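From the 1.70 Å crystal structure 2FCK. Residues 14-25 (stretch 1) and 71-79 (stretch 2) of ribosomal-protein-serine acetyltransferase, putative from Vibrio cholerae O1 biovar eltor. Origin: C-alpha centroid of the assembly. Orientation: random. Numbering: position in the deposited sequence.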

ATOM      1  N   ARG A  14      -2.300 -30.445  -5.578  1.00 41.45           N
ATOM      2  CA  ARG A  14      -3.553 -30.583  -6.326  1.00 41.85           C
ATOM      3  C   ARG A  14      -3.867 -29.462  -7.328  1.00 42.01           C
ATOM      4  O   ARG A  14      -4.764 -29.626  -8.169  1.00 42.55           O
ATOM      5  CB  ARG A  14      -4.714 -30.753  -5.355  1.00 41.55           C
ATOM      6  CG  ARG A  14      -4.579 -31.977  -4.415  1.00 42.86           C
ATOM      7  CD  ARG A  14      -5.758 -32.029  -3.496  1.00 44.87           C
ATOM      8  NE  ARG A  14      -5.780 -30.904  -2.559  1.00 43.55           N
ATOM      9  CZ  ARG A  14      -6.744 -30.699  -1.666  1.00 45.37           C
ATOM     10  NH1 ARG A  14      -6.686 -29.659  -0.836  1.00 45.24           N
ATOM     11  NH2 ARG A  14      -7.766 -31.570  -1.581  1.00 48.17           N
ATOM     12  N   LEU A  15      -3.111 -28.365  -7.250  1.00 40.98           N
ATOM     13  CA  LEU A  15      -3.469 -27.091  -7.925  1.00 40.56           C
ATOM     14  C   LEU A  15      -2.341 -26.482  -8.739  1.00 41.76           C
ATOM     15  O   LEU A  15      -1.147 -26.684  -8.449  1.00 42.63           O
ATOM     16  CB  LEU A  15      -4.002 -26.031  -6.903  1.00 40.44           C
ATOM     17  CG  LEU A  15      -5.116 -26.473  -5.978  1.00 40.88           C
ATOM     18  CD1 LEU A  15      -5.386 -25.369  -4.897  1.00 40.81           C
ATOM     19  CD2 LEU A  15      -6.378 -26.878  -6.778  1.00 40.73           C
ATOM     20  N   GLN A  16      -2.736 -25.714  -9.756  1.00 40.40           N
ATOM     21  CA  GLN A  16      -1.798 -25.032 -10.620  1.00 41.32           C
ATOM     22  C   GLN A  16      -2.244 -23.584 -10.631  1.00 41.45           C
ATOM     23  O   GLN A  16      -3.373 -23.293 -11.049  1.00 41.49           O
ATOM     24  CB  GLN A  16      -1.881 -25.629 -12.030  1.00 41.65           C
ATOM     25  CG  GLN A  16      -0.992 -24.976 -13.021  1.00 43.06           C
ATOM     26  CD  GLN A  16      -1.350 -25.407 -14.439  1.00 45.99           C
ATOM     27  OE1 GLN A  16      -2.524 -25.363 -14.844  1.00 46.68           O
ATOM     28  NE2 GLN A  16      -0.354 -25.890 -15.165  1.00 46.23           N
ATOM     29  N   LEU A  17      -1.363 -22.701 -10.169  1.00 40.09           N
ATOM     30  CA  LEU A  17      -1.648 -21.272 -10.085  1.00 40.68           C
ATOM     31  C   LEU A  17      -0.913 -20.631 -11.270  1.00 40.92           C
ATOM     32  O   LEU A  17       0.312 -20.719 -11.337  1.00 40.70           O
ATOM     33  CB  LEU A  17      -1.121 -20.680  -8.749  1.00 41.10           C
ATOM     34  CG  LEU A  17      -2.020 -20.853  -7.513  1.00 39.80           C
ATOM     35  CD1 LEU A  17      -2.260 -22.355  -7.167  1.00 41.50           C
ATOM     36  CD2 LEU A  17      -1.310 -20.159  -6.370  1.00 41.05           C
ATOM     37  N   ARG A  18      -1.639 -19.944 -12.155  1.00 40.07           N
ATOM     38  CA  ARG A  18      -1.040 -19.388 -13.377  1.00 39.26           C
ATOM     39  C   ARG A  18      -1.947 -18.334 -13.999  1.00 39.68           C
ATOM     40  O   ARG A  18      -3.116 -18.200 -13.615  1.00 39.83           O
ATOM     41  CB  ARG A  18      -0.821 -20.518 -14.400  1.00 37.72           C
ATOM     42  CG  ARG A  18      -2.100 -21.324 -14.769  1.00 38.05           C
ATOM     43  CD  ARG A  18      -1.845 -22.121 -16.044  1.00 38.73           C
ATOM     44  NE  ARG A  18      -2.957 -22.986 -16.409  1.00 41.48           N
ATOM     45  CZ  ARG A  18      -3.981 -22.601 -17.165  1.00 43.75           C
ATOM     46  NH1 ARG A  18      -4.062 -21.335 -17.574  1.00 39.59           N
ATOM     47  NH2 ARG A  18      -4.937 -23.473 -17.473  1.00 44.09           N
ATOM     48  N   LEU A  19      -1.416 -17.625 -14.999  1.00 40.16           N
ATOM     49  CA  LEU A  19      -2.234 -16.690 -15.750  1.00 39.94           C
ATOM     50  C   LEU A  19      -3.358 -17.454 -16.415  1.00 40.73           C
ATOM     51  O   LEU A  19      -3.122 -18.470 -17.116  1.00 40.38           O
ATOM     52  CB  LEU A  19      -1.431 -16.058 -16.881  1.00 40.13           C
ATOM     53  CG  LEU A  19      -0.810 -14.752 -16.482  1.00 39.71           C
ATOM     54  CD1 LEU A  19       0.051 -14.273 -17.663  1.00 39.05           C
ATOM     55  CD2 LEU A  19      -1.824 -13.655 -16.060  1.00 41.72           C
ATOM     56  N   ILE A  20      -4.562 -16.914 -16.275  1.00 39.77           N
ATOM     57  CA  ILE A  20      -5.675 -17.349 -17.135  1.00 38.59           C
ATOM     58  C   ILE A  20      -5.441 -16.808 -18.554  1.00 37.82           C
ATOM     59  O   ILE A  20      -5.091 -15.628 -18.730  1.00 38.79           O
ATOM     60  CB  ILE A  20      -7.017 -16.827 -16.578  1.00 38.17           C
ATOM     61  CG1 ILE A  20      -7.228 -17.318 -15.121  1.00 35.94           C
ATOM     62  CG2 ILE A  20      -8.171 -17.238 -17.505  1.00 37.36           C
ATOM     63  CD1 ILE A  20      -8.486 -16.705 -14.476  1.00 38.73           C
ATOM     64  N   THR A  21      -5.602 -17.662 -19.581  1.00 37.89           N
ATOM     65  CA  THR A  21      -5.366 -17.216 -20.951  1.00 38.76           C
ATOM     66  C   THR A  21      -6.647 -16.750 -21.652  1.00 39.14           C
ATOM     67  O   THR A  21      -7.763 -17.051 -21.208  1.00 37.74           O
ATOM     68  CB  THR A  21      -4.738 -18.332 -21.802  1.00 39.11           C
ATOM     69  OG1 THR A  21      -5.723 -19.339 -22.008  1.00 41.66           O
ATOM     70  CG2 THR A  21      -3.568 -18.952 -21.100  1.00 38.99           C
ATOM     71  N   ALA A  22      -6.470 -16.020 -22.759  1.00 39.75           N
ATOM     72  CA  ALA A  22      -7.573 -15.522 -23.573  1.00 40.96           C
ATOM     73  C   ALA A  22      -8.512 -16.657 -23.993  1.00 41.73           C
ATOM     74  O   ALA A  22      -9.729 -16.492 -23.991  1.00 43.68           O
ATOM     75  CB  ALA A  22      -7.040 -14.807 -24.832  1.00 39.72           C
ATOM     76  N   ASP A  23      -7.957 -17.814 -24.317  1.00 41.02           N
ATOM     77  CA  ASP A  23      -8.777 -18.931 -24.702  1.00 41.85           C
ATOM     78  C   ASP A  23      -9.613 -19.538 -23.570  1.00 40.31           C
ATOM     79  O   ASP A  23     -10.337 -20.494 -23.821  1.00 40.76           O
ATOM     80  CB  ASP A  23      -7.912 -20.021 -25.326  1.00 42.71           C
ATOM     81  CG  ASP A  23      -7.342 -19.614 -26.677  1.00 47.54           C
ATOM     82  OD1 ASP A  23      -7.963 -18.800 -27.418  1.00 52.91           O
ATOM     83  OD2 ASP A  23      -6.257 -20.131 -27.014  1.00 51.86           O
ATOM     84  N   GLU A  24      -9.506 -19.007 -22.351  1.00 38.48           N
ATOM     85  CA  GLU A  24     -10.178 -19.602 -21.164  1.00 39.03           C
ATOM     86  C   GLU A  24     -11.328 -18.739 -20.616  1.00 39.29           C
ATOM     87  O   GLU A  24     -11.781 -18.908 -19.478  1.00 39.91           O
ATOM     88  CB  GLU A  24      -9.152 -19.916 -20.078  1.00 38.00           C
ATOM     89  CG  GLU A  24      -8.162 -20.966 -20.533  1.00 40.91           C
ATOM     90  CD  GLU A  24      -7.051 -21.243 -19.541  1.00 43.16           C
ATOM     91  OE1 GLU A  24      -6.502 -20.317 -18.922  1.00 39.76           O
ATOM     92  OE2 GLU A  24      -6.696 -22.427 -19.392  1.00 47.84           O
ATOM     93  N   ALA A  25     -11.828 -17.848 -21.460  1.00 41.10           N
ATOM     94  CA  ALA A  25     -12.929 -16.967 -21.071  1.00 41.62           C
ATOM     95  C   ALA A  25     -14.174 -17.759 -20.662  1.00 42.35           C
ATOM     96  O   ALA A  25     -14.820 -17.429 -19.656  1.00 43.13           O
ATOM     97  CB  ALA A  25     -13.264 -16.025 -22.196  1.00 41.29           C
TER
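Stretch 2 71-79: YGFGVFERQ

On one face of the sheet the apolar side chains of Leu15, Leu17 and Val75 pack together: Leu15 CD1 lies 3.8 Å from Val75 CG1, and Leu17 CG 4.2 Å from Val75 CG2. Leu17 CB also meets Phe73 CD2 at 3.8 Å, the backbone at Leu17 C and Arg18 N lying at the edge of the Phe73 ring. Residues 71-77 of stretch 2 form an extended strand that runs antiparallel to the strand of stretch 1, their directions 155° apart and their axes approaching to 4.5 Å. The backbones are joined by reciprocal hydrogen bonds between Gln16 and Phe76 (N to O, 2.8 Å each way) and by a second pair, Arg18 N to Gly74 O (3.1 Å) and a weak Gly74 N to Arg18 O (2.7 Å). Gly74 has no side chain, which lets Ile20 CG1 come to 3.6 Å from Gly74 CA; an ideal CB there would clash with it.

On the face bearing Gln16 and Arg18, the Arg18 guanidinium lies flat on the Phe76 ring, with Arg18 CZ 3.6 Å from the centroid of the Phe76 ring. Glu24 holds it in a salt bridge, Arg18 NH2 to Glu24 OE2 at 2.8 Å, while Arg18 NE donates to Gln16 OE1 (2.9 Å). A water accepts from Ile20 N and donates to Gly72 O, 2.8 Å from each. Beyond the strands, Arg78 N donates to Arg14 O (2.8 Å).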

ATOM      1  N   TYR A  71      -0.252  -9.719  -9.720  1.00 39.93           N
ATOM      2  CA  TYR A  71      -0.136 -11.045 -10.224  1.00 42.35           C
ATOM      3  C   TYR A  71      -1.460 -11.700  -9.862  1.00 41.83           C
ATOM      4  O   TYR A  71      -1.677 -12.044  -8.709  1.00 43.02           O
ATOM      5  CB  TYR A  71       1.062 -11.769  -9.598  1.00 43.09           C
ATOM      6  CG  TYR A  71       2.381 -11.216 -10.093  1.00 43.93           C
ATOM      7  CD1 TYR A  71       2.820 -11.471 -11.409  1.00 43.34           C
ATOM      8  CD2 TYR A  71       3.181 -10.436  -9.273  1.00 45.01           C
ATOM      9  CE1 TYR A  71       4.018 -10.950 -11.885  1.00 44.04           C
ATOM     10  CE2 TYR A  71       4.399  -9.887  -9.753  1.00 46.55           C
ATOM     11  CZ  TYR A  71       4.814 -10.188 -11.057  1.00 44.78           C
ATOM     12  OH  TYR A  71       5.996  -9.687 -11.563  1.00 44.21           O
ATOM     13  N   GLY A  72      -2.372 -11.761 -10.833  1.00 41.69           N
ATOM     14  CA  GLY A  72      -3.682 -12.421 -10.561  1.00 39.66           C
ATOM     15  C   GLY A  72      -3.605 -13.804 -11.146  1.00 40.84           C
ATOM     16  O   GLY A  72      -3.584 -13.933 -12.368  1.00 40.25           O
ATOM     17  N   PHE A  73      -3.499 -14.811 -10.267  1.00 39.57           N
ATOM     18  CA  PHE A  73      -3.384 -16.203 -10.645  1.00 40.30           C
ATOM     19  C   PHE A  73      -4.749 -16.865 -10.701  1.00 40.60           C
ATOM     20  O   PHE A  73      -5.501 -16.885  -9.693  1.00 40.04           O
ATOM     21  CB  PHE A  73      -2.586 -16.994  -9.608  1.00 41.12           C
ATOM     22  CG  PHE A  73      -1.155 -16.547  -9.448  1.00 41.12           C
ATOM     23  CD1 PHE A  73      -0.832 -15.498  -8.582  1.00 44.03           C
ATOM     24  CD2 PHE A  73      -0.121 -17.259 -10.089  1.00 41.03           C
ATOM     25  CE1 PHE A  73       0.500 -15.107  -8.393  1.00 43.73           C
ATOM     26  CE2 PHE A  73       1.212 -16.860  -9.898  1.00 43.31           C
ATOM     27  CZ  PHE A  73       1.520 -15.803  -9.056  1.00 42.55           C
ATOM     28  N   GLY A  74      -5.074 -17.449 -11.849  1.00 40.44           N
ATOM     29  CA  GLY A  74      -6.162 -18.422 -11.852  1.00 39.36           C
ATOM     30  C   GLY A  74      -5.712 -19.658 -11.067  1.00 40.58           C
ATOM     31  O   GLY A  74      -4.540 -20.093 -11.135  1.00 40.98           O
ATOM     32  N   VAL A  75      -6.638 -20.249 -10.345  1.00 39.62           N
ATOM     33  CA  VAL A  75      -6.329 -21.486  -9.619  1.00 41.27           C
ATOM     34  C   VAL A  75      -7.016 -22.634 -10.342  1.00 41.90           C
ATOM     35  O   VAL A  75      -8.251 -22.675 -10.391  1.00 40.89           O
ATOM     36  CB  VAL A  75      -6.807 -21.398  -8.133  1.00 41.16           C
ATOM     37  CG1 VAL A  75      -6.515 -22.742  -7.352  1.00 41.27           C
ATOM     38  CG2 VAL A  75      -6.136 -20.197  -7.409  1.00 44.19           C
ATOM     39  N   PHE A  76      -6.203 -23.533 -10.921  1.00 41.05           N
ATOM     40  CA  PHE A  76      -6.716 -24.663 -11.680  1.00 42.25           C
ATOM     41  C   PHE A  76      -6.438 -25.991 -10.981  1.00 43.90           C
ATOM     42  O   PHE A  76      -5.333 -26.242 -10.522  1.00 43.20           O
ATOM     43  CB  PHE A  76      -6.082 -24.701 -13.055  1.00 41.66           C
ATOM     44  CG  PHE A  76      -6.396 -23.519 -13.912  1.00 42.20           C
ATOM     45  CD1 PHE A  76      -5.620 -22.364 -13.836  1.00 40.72           C
ATOM     46  CD2 PHE A  76      -7.461 -23.568 -14.824  1.00 42.95           C
ATOM     47  CE1 PHE A  76      -5.902 -21.263 -14.657  1.00 39.62           C
ATOM     48  CE2 PHE A  76      -7.752 -22.455 -15.648  1.00 42.21           C
ATOM     49  CZ  PHE A  76      -6.976 -21.306 -15.566  1.00 38.18           C
ATOM     50  N   GLU A  77      -7.455 -26.850 -10.963  1.00 44.30           N
ATOM     51  CA  GLU A  77      -7.316 -28.193 -10.444  1.00 46.61           C
ATOM     52  C   GLU A  77      -6.442 -28.953 -11.434  1.00 46.08           C
ATOM     53  O   GLU A  77      -6.677 -28.927 -12.642  1.00 46.11           O
ATOM     54  CB  GLU A  77      -8.721 -28.802 -10.316  1.00 47.08           C
ATOM     55  CG  GLU A  77      -8.828 -30.130  -9.643  1.00 52.64           C
ATOM     56  CD  GLU A  77     -10.292 -30.454  -9.411  1.00 57.64           C
ATOM     57  OE1 GLU A  77     -11.087 -30.378 -10.381  1.00 59.30           O
ATOM     58  OE2 GLU A  77     -10.657 -30.737  -8.261  1.00 59.49           O
ATOM     59  N   ARG A  78      -5.389 -29.586 -10.934  1.00 46.58           N
ATOM     60  CA  ARG A  78      -4.342 -30.076 -11.797  1.00 48.36           C
ATOM     61  C   ARG A  78      -4.881 -31.223 -12.656  1.00 50.52           C
ATOM     62  O   ARG A  78      -4.604 -31.273 -13.828  1.00 50.14           O
ATOM     63  CB  ARG A  78      -3.129 -30.548 -10.994  1.00 47.88           C
ATOM     64  CG  ARG A  78      -2.302 -29.442 -10.385  1.00 47.72           C
ATOM     65  CD  ARG A  78      -1.124 -29.985  -9.605  1.00 44.83           C
ATOM     66  NE  ARG A  78      -0.107 -30.535 -10.510  1.00 46.11           N
ATOM     67  CZ  ARG A  78       0.917 -31.292 -10.119  1.00 46.87           C
ATOM     68  NH1 ARG A  78       1.039 -31.642  -8.845  1.00 42.61           N
ATOM     69  NH2 ARG A  78       1.803 -31.732 -11.024  1.00 47.35           N
ATOM     70  N   GLN A  79      -5.685 -32.094 -12.065  1.00 52.25           N
ATOM     71  CA  GLN A  79      -6.127 -33.286 -12.807  1.00 56.57           C
ATOM     72  C   GLN A  79      -7.114 -32.899 -13.923  1.00 55.75           C
ATOM     73  O   GLN A  79      -6.925 -33.248 -15.083  1.00 57.73           O
ATOM     74  CB  GLN A  79      -6.697 -34.321 -11.831  1.00 56.48           C
ATOM     75  CG  GLN A  79      -5.608 -35.280 -11.308  1.00 60.52           C
ATOM     76  CD  GLN A  79      -6.015 -36.071 -10.067  1.00 61.82           C
ATOM     77  OE1 GLN A  79      -7.204 -36.140  -9.707  1.00 69.51           O
ATOM     78  NE2 GLN A  79      -5.020 -36.675  -9.400  1.00 65.60           N
TER
HETATM   79  O   HOH W   1      -5.805 -32.036  -8.776  1.00 27.29           O
HETATM   80  O   HOH W   2      -5.033 -14.671 -14.651  1.00 17.66           O